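Local coordinates for nickel-dependent hydrogenase large subunit (Allochromatium vinosum, PDB 3MYR), which catalyses the oxidation of molecular hydrogen with reduction of an acceptor, as the nickel-iron-bearing large subunit of a heterodimeric [NiFe] hydrogenase, at the Ni-Fe oxidized active center site and the interface of chains B and A. Numbering follows the deposited sequence. Chains: chain A, Nickel-dependent hydrogenase large subunit; chain B, Hydrogenase (NiFe) small subunit HydA.

Contact 1 is the metal centre of the large subunit, and contacts 2 and 3 are two patches of the heterodimer interface beside it. The centres of their C-alpha atoms lie about 18 Å (1 to 2), 15 Å (1 to 3) and 23 Å (2 to 3) apart. The CxxC stretch joins contacts 1 and 3: A:Cys61 and A:Cys64 hold metal, while A:Gly62 and A:Val63 between them face chain B. On the small subunit, B:Gln12 of contact 2 and B:Gly16 of contact 3 flank cluster ligand B:Cys14, so both patches probably help set the active site against the electron-carrying iron-sulfur cluster.

Contact 1: the Ni-Fe oxidized active center site. Residues chain A 61, 64, 67-68, 485-487, 490, 508-510, 555, 558. With NFV (Ni-Fe oxidized active center), chain C.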
# COMPACT_ATOMS: atom_id res chain seq x y z
N CYS A 61 5.85 -0.27 -2.16
CA CYS A 61 4.48 -0.67 -1.82
C CYS A 61 3.45 0.11 -2.56
O CYS A 61 3.54 1.32 -2.63
CB CYS A 61 4.22 -0.60 -0.31
SG CYS A 61 2.62 -1.39 0.10
N CYS A 64 0.18 1.64 0.31
CA CYS A 64 0.51 3.00 0.67
C CYS A 64 1.33 3.55 -0.54
O CYS A 64 2.50 3.91 -0.41
CB CYS A 64 1.29 3.12 1.99
SG CYS A 64 2.79 2.05 1.92
N VAL A 67 3.56 7.30 -0.47
CA VAL A 67 4.25 7.74 0.76
C VAL A 67 5.77 7.57 0.71
O VAL A 67 6.49 8.42 1.24
CB VAL A 67 3.73 7.04 2.08
CG1 VAL A 67 2.19 7.23 2.18
CG2 VAL A 67 4.14 5.56 2.05
N HIS A 68 6.27 6.53 0.01
CA HIS A 68 7.72 6.44 -0.14
C HIS A 68 8.25 7.44 -1.18
O HIS A 68 9.41 7.76 -1.11
CB HIS A 68 8.14 5.01 -0.51
CG HIS A 68 7.87 4.02 0.61
ND1 HIS A 68 8.66 3.94 1.72
CD2 HIS A 68 6.90 3.09 0.77
CE1 HIS A 68 8.16 3.03 2.56
NE2 HIS A 68 7.10 2.49 1.99
N ALA A 485 3.06 8.19 7.37
CA ALA A 485 2.34 7.42 6.35
C ALA A 485 1.05 6.89 7.04
O ALA A 485 0.98 6.91 8.27
CB ALA A 485 3.23 6.26 5.87
N PRO A 486 0.02 6.50 6.27
CA PRO A 486 -1.17 5.92 6.98
C PRO A 486 -0.89 4.84 8.06
O PRO A 486 -1.65 4.76 9.01
CB PRO A 486 -2.01 5.30 5.83
CG PRO A 486 -1.65 6.19 4.66
CD PRO A 486 -0.14 6.44 4.79
N ARG A 487 0.18 4.05 7.92
CA ARG A 487 0.51 3.07 8.94
C ARG A 487 1.44 3.59 10.03
O ARG A 487 1.61 2.92 11.03
CB ARG A 487 0.99 1.76 8.32
CG ARG A 487 -0.14 1.07 7.57
CD ARG A 487 0.35 0.11 6.45
NE ARG A 487 -0.85 -0.31 5.70
CZ ARG A 487 -1.49 0.41 4.77
NH1 ARG A 487 -1.09 1.62 4.32
NH2 ARG A 487 -2.62 -0.02 4.36
N LEU A 490 7.52 7.14 9.03
CA LEU A 490 8.28 6.57 7.93
C LEU A 490 9.45 7.50 7.79
O LEU A 490 9.26 8.72 7.81
CB LEU A 490 7.46 6.63 6.59
CG LEU A 490 8.24 6.46 5.27
CD1 LEU A 490 8.78 5.03 5.17
CD2 LEU A 490 7.29 6.64 4.02
N VAL A 508 10.36 1.77 8.13
CA VAL A 508 8.99 1.92 7.61
C VAL A 508 8.00 1.57 8.77
O VAL A 508 8.36 0.81 9.68
CB VAL A 508 8.83 1.00 6.38
CG1 VAL A 508 7.51 1.23 5.70
CG2 VAL A 508 9.98 1.34 5.37
N PRO A 509 6.81 2.18 8.79
CA PRO A 509 5.93 1.92 9.95
C PRO A 509 5.68 0.44 10.31
O PRO A 509 5.83 0.05 11.47
CB PRO A 509 4.63 2.68 9.61
CG PRO A 509 4.80 3.20 8.19
CD PRO A 509 6.30 3.29 7.95
N SER A 510 5.46 -0.41 9.32
CA SER A 510 5.20 -1.81 9.64
C SER A 510 6.51 -2.49 10.02
O SER A 510 6.45 -3.50 10.68
CB SER A 510 4.51 -2.55 8.49
OG SER A 510 3.18 -2.07 8.42
N CYS A 555 1.65 -4.11 6.49
CA CYS A 555 2.09 -4.09 5.12
C CYS A 555 3.53 -4.60 5.11
O CYS A 555 4.44 -3.94 5.62
CB CYS A 555 2.01 -2.66 4.56
SG CYS A 555 2.60 -2.69 2.82
N CYS A 558 6.05 -3.01 2.61
CA CYS A 558 6.68 -1.87 3.29
C CYS A 558 7.68 -2.29 4.35
O CYS A 558 8.77 -1.71 4.46
CB CYS A 558 5.61 -1.05 4.01
SG CYS A 558 4.92 0.22 2.99
FE NFV C . 3.40 1.62 4.10
NI NFV C . 2.51 -0.53 2.20
C1 NFV C . 4.50 2.71 4.38
O1 NFV C . 5.33 3.60 4.65
C2 NFV C . 2.11 2.78 4.89
N2 NFV C . 1.32 3.52 5.37
C3 NFV C . 3.73 0.74 5.74
N3 NFV C . 3.95 0.18 6.74
O4 NFV C . 1.93 0.32 3.77
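The nickel-iron site of the [NiFe] hydrogenase family is held by two CxxC motifs, A:Cys61 to A:Cys64 and A:Cys555 to A:Cys558. NFV NI takes the terminal thiolates A:Cys61 SG at 2.3 Å and A:Cys555 SG at 2.2 Å, each sulfur anti to its backbone N. The bridging A:Cys64 SG and A:Cys558 SG bond NFV FE, 80° apart, and make longer, perhaps loosely modelled contacts of 2.6 Å each to NFV NI; NFV O4 is the oxygen bridge in this oxidized Ni-A state. The ring of A:His68 points NE2 straight at A:Cys558 SG (3.3 Å, 169° at H), almost exactly in the ring plane, which would probably temper the charge on that sulfur. The cyanide nitrogens are read by donors: A:Arg487 N reaches NFV N2 at 2.8 Å, while A:Ser510 OG reaches NFV N3 at 2.9 Å with help from its own backbone N. The carbonyl oxygen NFV O1 meets mostly carbon, among it A:Val67 CG2, A:Val508 CG1 and A:Leu490 CD2. The A:Arg487 chain, extended from CG to NE, runs alongside NFV O4 and brings NH1 weakly to NFV N2; an alanine here would remove the guanidinium donor and the chain beside NFV O4, and would probably leave NFV N2 and the bridge less firmly held.

Contact 2: the interface of chains B and A. Residues chain B 12, 85, 119-120, 122, 124, 126-127; chain A 38-40, 43-44, 352.
Water 2 is gripped by three oxygens and, weakly, by a nitrogen: B:Thr127 OG1 at 2.6 Å, the carbonyl oxygens of B:Pro120 and A:Arg39, and the backbone N of B:Thr127. It ties both subunits together. B:Thr127 OG1 sits in the crowded position between backbone N and carbonyl carbon (chi1 64°), where it also accepts a nearly straight bond from B:Gln12 NE2 at 2.9 Å. That same amide nitrogen donates across to A:Val38 O at 3.1 Å, both partners lying in its amide plane, so the two bonds fix the amide's rotation. A:Val38 N in turn gives its hydrogen to B:Phe85 O at 3.1 Å, almost along the C=O axis. The methyl B:Thr127 CG2 lies over the rim of one face of B:Phe85's ring and meets A:Leu352 CD1, which also touches ring atom CE2. A:Arg39 slides antiparallel past B:Gln12, its CG and CD side by side with B:Pro120 CG; a bend at chi3 (-62°) turns the guanidinium so NH1 reaches water 1, held by B:Gln12 O. B:Pro124 and B:Pro126 cross A:Thr43 and A:Ile44 at about right angles. The patch helps clamp the two subunits into the heterodimer.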
# COMPACT_ATOMS: atom_id res chain seq x y z
N GLN B 12 6.81 -11.67 -5.34
CA GLN B 12 7.59 -10.49 -4.89
C GLN B 12 6.96 -9.23 -5.48
O GLN B 12 7.50 -8.60 -6.43
CB GLN B 12 9.06 -10.58 -5.33
CG GLN B 12 9.81 -11.80 -4.74
CD GLN B 12 11.22 -11.77 -5.28
OE1 GLN B 12 11.42 -12.02 -6.46
NE2 GLN B 12 12.21 -11.48 -4.42
N PHE B 85 14.08 -16.79 0.39
CA PHE B 85 13.79 -15.38 0.04
C PHE B 85 12.28 -15.04 -0.03
O PHE B 85 11.88 -13.94 0.35
CB PHE B 85 14.40 -15.01 -1.32
CG PHE B 85 15.93 -14.89 -1.33
CD1 PHE B 85 16.67 -15.38 -2.42
CD2 PHE B 85 16.63 -14.36 -0.24
CE1 PHE B 85 18.10 -15.29 -2.43
CE2 PHE B 85 18.04 -14.27 -0.24
CZ PHE B 85 18.77 -14.72 -1.34
N LEU B 119 11.31 -4.76 -10.55
CA LEU B 119 12.14 -4.12 -9.58
C LEU B 119 13.03 -5.09 -8.84
O LEU B 119 14.20 -4.82 -8.69
CB LEU B 119 11.27 -3.35 -8.61
CG LEU B 119 11.82 -2.28 -7.74
CD1 LEU B 119 11.06 -1.97 -6.45
CD2 LEU B 119 13.22 -1.76 -7.96
N PRO B 120 12.47 -6.19 -8.30
CA PRO B 120 13.36 -7.15 -7.59
C PRO B 120 14.53 -7.66 -8.47
O PRO B 120 15.63 -7.99 -7.97
CB PRO B 120 12.43 -8.34 -7.26
CG PRO B 120 10.99 -7.69 -7.18
CD PRO B 120 11.08 -6.67 -8.41
N ALA B 122 16.07 -5.69 -10.79
CA ALA B 122 16.96 -4.62 -11.17
C ALA B 122 18.34 -4.85 -10.46
O ALA B 122 18.41 -5.41 -9.33
CB ALA B 122 16.34 -3.26 -10.72
N PRO B 124 21.47 -5.05 -8.19
CA PRO B 124 22.19 -6.26 -8.58
C PRO B 124 21.36 -7.52 -8.34
O PRO B 124 21.91 -8.60 -8.24
CB PRO B 124 23.41 -6.26 -7.61
CG PRO B 124 22.82 -5.68 -6.34
CD PRO B 124 21.93 -4.53 -6.88
N PRO B 126 19.39 -8.92 -5.70
CA PRO B 126 19.88 -9.67 -4.53
C PRO B 126 19.18 -11.02 -4.23
O PRO B 126 19.75 -11.85 -3.50
CB PRO B 126 19.61 -8.71 -3.34
CG PRO B 126 19.08 -7.46 -3.89
CD PRO B 126 19.06 -7.52 -5.40
N THR B 127 18.00 -11.24 -4.81
CA THR B 127 17.17 -12.42 -4.52
C THR B 127 17.06 -13.37 -5.72
O THR B 127 16.39 -14.40 -5.63
CB THR B 127 15.76 -12.07 -4.02
OG1 THR B 127 15.06 -11.40 -5.06
CG2 THR B 127 15.79 -11.18 -2.70
N VAL A 38 11.36 -10.97 0.81
CA VAL A 38 12.26 -9.82 0.77
C VAL A 38 12.60 -9.52 -0.71
O VAL A 38 12.58 -10.47 -1.55
CB VAL A 38 13.60 -10.18 1.57
CG1 VAL A 38 14.27 -11.37 0.94
CG2 VAL A 38 14.55 -8.94 1.68
N ARG A 39 12.88 -8.25 -1.02
CA ARG A 39 13.37 -7.81 -2.34
C ARG A 39 14.76 -7.13 -2.31
O ARG A 39 15.53 -7.23 -3.29
CB ARG A 39 12.34 -6.91 -3.05
CG ARG A 39 11.06 -7.67 -3.39
CD ARG A 39 9.84 -6.80 -3.69
NE ARG A 39 9.50 -6.01 -2.51
CZ ARG A 39 8.77 -4.89 -2.53
NH1 ARG A 39 8.34 -4.39 -3.70
NH2 ARG A 39 8.58 -4.22 -1.38
N GLY A 40 15.05 -6.40 -1.23
CA GLY A 40 16.38 -5.78 -1.01
C GLY A 40 16.48 -4.52 -1.88
O GLY A 40 17.53 -4.22 -2.47
N THR A 43 19.51 -2.19 -1.39
CA THR A 43 20.72 -2.63 -2.08
C THR A 43 20.63 -2.25 -3.54
O THR A 43 21.60 -1.75 -4.11
CB THR A 43 20.80 -4.14 -1.93
OG1 THR A 43 21.01 -4.42 -0.54
CG2 THR A 43 21.95 -4.75 -2.77
N ILE A 44 19.42 -2.38 -4.11
CA ILE A 44 19.20 -1.97 -5.52
C ILE A 44 19.54 -0.51 -5.79
O ILE A 44 20.18 -0.16 -6.81
CB ILE A 44 17.80 -2.37 -5.97
CG1 ILE A 44 17.77 -3.92 -6.05
CG2 ILE A 44 17.41 -1.74 -7.40
CD1 ILE A 44 16.32 -4.54 -6.06
N LEU A 352 21.61 -9.79 3.13
CA LEU A 352 20.58 -10.84 3.36
C LEU A 352 21.26 -12.14 3.79
O LEU A 352 22.16 -12.58 3.12
CB LEU A 352 19.78 -11.12 2.07
CG LEU A 352 19.18 -9.92 1.30
CD1 LEU A 352 18.17 -10.40 0.22
CD2 LEU A 352 18.45 -9.05 2.27
O HOH W 1 8.03 -5.71 -6.46
O HOH W 2 15.81 -8.91 -5.47

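Contact 3: the interface of chains B and A. Residues chain B 16, 19-20, 22-23, 148, 233-234; chain A 62-63, 102, 106, 198, 202, 212-214.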
# COMPACT_ATOMS: atom_id res chain seq x y z
N GLY B 16 0.72 -3.00 -5.87
CA GLY B 16 0.25 -2.06 -6.90
C GLY B 16 -0.63 -2.66 -7.99
O GLY B 16 -1.60 -1.99 -8.44
N GLU B 19 -4.06 -3.25 -6.56
CA GLU B 19 -4.75 -1.98 -6.33
C GLU B 19 -5.23 -1.51 -7.67
O GLU B 19 -6.32 -1.00 -7.77
CB GLU B 19 -3.85 -0.90 -5.69
CG GLU B 19 -3.55 -1.26 -4.24
CD GLU B 19 -4.67 -0.86 -3.26
OE1 GLU B 19 -4.47 -1.15 -2.07
OE2 GLU B 19 -5.68 -0.19 -3.60
N SER B 20 -4.38 -1.62 -8.69
CA SER B 20 -4.75 -1.12 -10.02
C SER B 20 -6.06 -1.83 -10.47
O SER B 20 -7.04 -1.20 -10.91
CB SER B 20 -3.64 -1.42 -11.04
OG SER B 20 -4.03 -0.89 -12.28
N THR B 22 -8.43 -3.03 -8.71
CA THR B 22 -9.61 -2.44 -7.99
C THR B 22 -9.98 -1.06 -8.51
O THR B 22 -11.11 -0.62 -8.30
CB THR B 22 -9.42 -2.28 -6.43
OG1 THR B 22 -8.54 -1.16 -6.21
CG2 THR B 22 -8.83 -3.53 -5.80
N ARG B 23 -9.07 -0.40 -9.23
CA ARG B 23 -9.45 0.91 -9.80
C ARG B 23 -10.35 0.85 -11.02
O ARG B 23 -10.97 1.88 -11.39
CB ARG B 23 -8.22 1.79 -10.15
CG ARG B 23 -7.27 2.03 -8.95
CD ARG B 23 -7.91 2.80 -7.76
NE ARG B 23 -6.78 3.06 -6.85
CZ ARG B 23 -6.32 2.27 -5.90
NH1 ARG B 23 -7.05 1.25 -5.40
NH2 ARG B 23 -5.12 2.56 -5.40
N PRO B 148 2.02 0.18 -11.98
CA PRO B 148 1.35 -1.06 -12.44
C PRO B 148 0.75 -0.77 -13.84
O PRO B 148 0.84 0.37 -14.32
CB PRO B 148 0.24 -1.27 -11.40
CG PRO B 148 -0.15 0.20 -10.98
CD PRO B 148 1.13 1.04 -11.18
N TRP B 233 -5.21 7.16 -17.67
CA TRP B 233 -5.33 6.47 -16.42
C TRP B 233 -6.55 6.84 -15.63
O TRP B 233 -6.94 8.00 -15.62
CB TRP B 233 -4.14 6.83 -15.54
CG TRP B 233 -2.99 5.96 -15.84
CD1 TRP B 233 -2.07 6.06 -16.92
CD2 TRP B 233 -2.63 4.83 -15.07
NE1 TRP B 233 -1.12 5.01 -16.80
CE2 TRP B 233 -1.42 4.30 -15.62
CE3 TRP B 233 -3.11 4.31 -13.82
CZ2 TRP B 233 -0.80 3.15 -15.09
CZ3 TRP B 233 -2.44 3.16 -13.26
CH2 TRP B 233 -1.29 2.61 -13.89
N ASN B 234 -7.11 5.89 -14.88
CA ASN B 234 -8.17 6.20 -13.88
C ASN B 234 -9.41 6.75 -14.51
O ASN B 234 -9.89 7.86 -14.19
CB ASN B 234 -7.62 7.13 -12.78
CG ASN B 234 -6.39 6.50 -12.05
OD1 ASN B 234 -5.23 6.89 -12.26
ND2 ASN B 234 -6.65 5.49 -11.19
N GLY A 62 2.50 -0.59 -3.17
CA GLY A 62 1.47 0.08 -3.91
C GLY A 62 0.15 0.25 -3.16
O GLY A 62 -0.83 0.77 -3.71
N VAL A 63 0.09 -0.20 -1.90
CA VAL A 63 -1.12 0.06 -1.08
C VAL A 63 -0.92 1.43 -0.44
O VAL A 63 -1.72 2.33 -0.66
CB VAL A 63 -1.33 -0.98 0.04
CG1 VAL A 63 -2.53 -0.56 0.95
CG2 VAL A 63 -1.63 -2.27 -0.61
N HIS A 102 -8.27 7.40 1.20
CA HIS A 102 -8.45 6.26 0.34
C HIS A 102 -8.04 5.01 1.10
O HIS A 102 -8.72 4.02 1.12
CB HIS A 102 -7.56 6.43 -0.94
CG HIS A 102 -7.67 5.28 -1.89
ND1 HIS A 102 -6.88 4.15 -1.79
CD2 HIS A 102 -8.51 5.07 -2.93
CE1 HIS A 102 -7.20 3.32 -2.78
NE2 HIS A 102 -8.22 3.84 -3.45
N MET A 106 -10.47 1.85 2.67
CA MET A 106 -10.39 0.47 2.10
C MET A 106 -9.82 -0.46 3.16
O MET A 106 -10.20 -1.62 3.17
CB MET A 106 -9.39 0.40 0.91
CG MET A 106 -9.98 1.15 -0.35
SD MET A 106 -8.86 0.77 -1.79
CE MET A 106 -9.17 -0.96 -2.21
N GLN A 198 -13.89 4.29 -3.81
CA GLN A 198 -12.41 4.37 -3.79
C GLN A 198 -11.82 4.63 -5.18
O GLN A 198 -10.86 5.35 -5.32
CB GLN A 198 -11.76 3.18 -3.09
CG GLN A 198 -11.95 1.80 -3.71
CD GLN A 198 -11.11 1.54 -4.94
OE1 GLN A 198 -9.99 2.10 -5.13
NE2 GLN A 198 -11.65 0.71 -5.80
N ALA A 202 -9.43 7.85 -6.34
CA ALA A 202 -8.11 7.69 -6.92
C ALA A 202 -7.83 8.67 -8.06
O ALA A 202 -6.66 8.87 -8.43
CB ALA A 202 -7.96 6.27 -7.43
N ASN A 212 -2.75 6.56 -10.63
CA ASN A 212 -2.81 5.91 -9.32
C ASN A 212 -3.23 4.48 -9.59
O ASN A 212 -4.23 4.29 -10.25
CB ASN A 212 -3.89 6.60 -8.40
CG ASN A 212 -4.06 5.87 -7.03
OD1 ASN A 212 -3.69 6.39 -5.93
ND2 ASN A 212 -4.56 4.67 -7.08
N PRO A 213 -2.50 3.49 -9.07
CA PRO A 213 -1.35 3.67 -8.14
C PRO A 213 -0.06 4.29 -8.76
O PRO A 213 0.11 4.34 -9.99
CB PRO A 213 -1.05 2.22 -7.65
CG PRO A 213 -2.42 1.42 -7.91
CD PRO A 213 -2.83 2.05 -9.24
N HIS A 214 0.84 4.67 -7.86
CA HIS A 214 2.15 5.12 -8.17
C HIS A 214 2.24 6.46 -8.91
O HIS A 214 2.86 6.56 -9.97
CB HIS A 214 2.95 3.94 -8.80
CG HIS A 214 3.28 2.87 -7.81
ND1 HIS A 214 3.57 1.57 -8.14
CD2 HIS A 214 3.29 2.92 -6.45
CE1 HIS A 214 3.78 0.86 -7.04
NE2 HIS A 214 3.64 1.67 -6.00
O HOH W 3 -3.46 2.05 -3.22
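Charge comes first at this subunit seam, where the small subunit's helix 16-23 meets the large one. Within that helix B:Arg23 NH1 forms a straight salt bridge to B:Glu19 OE2 at 2.7 Å, in the guanidinium plane and on the carboxylate's anti lone pair. Both chains bend at chi2, -62° for B:Arg23, bringing the charged tips together. A:His102 comes tip to tip with the guanidinium, CE1 over the rim of one face and the planes 65° apart; the arginine would probably disfavour a positive charge on this ring and B:Glu19 would partly offset that, though the charge itself is not seen.

Among hydrogen bonds, B:Asn234 clasps one backbone residue: ND2 donates to A:Asn212 O at 2.9 Å and OD1 accepts from A:Asn212 N, both on carbonyl lone pairs. A:Gln198 NE2 gives to B:Thr22 O from above the carbonyl plane, while its OE1 takes a bond from A:His102 NE2 at 3.0 Å, so the histidine holds the amide's orientation. Water 3 links B:Arg23 NH2 to the carbonyl oxygens of A:Gly62 and A:Val63, beside the nickel-binding cysteines.

Apolar contact is led by A:Pro213, whose CG presses B:Glu19 CB at 3.5 Å and whose CD meets B:Pro148 CG. A:Ala202 CB packs on B:Arg23 CD.

As built, A:Asn212 ND2 lies 2.8 Å from B:Arg23 NE, nitrogen facing nitrogen, so the amide may be flipped with OD1 accepting there.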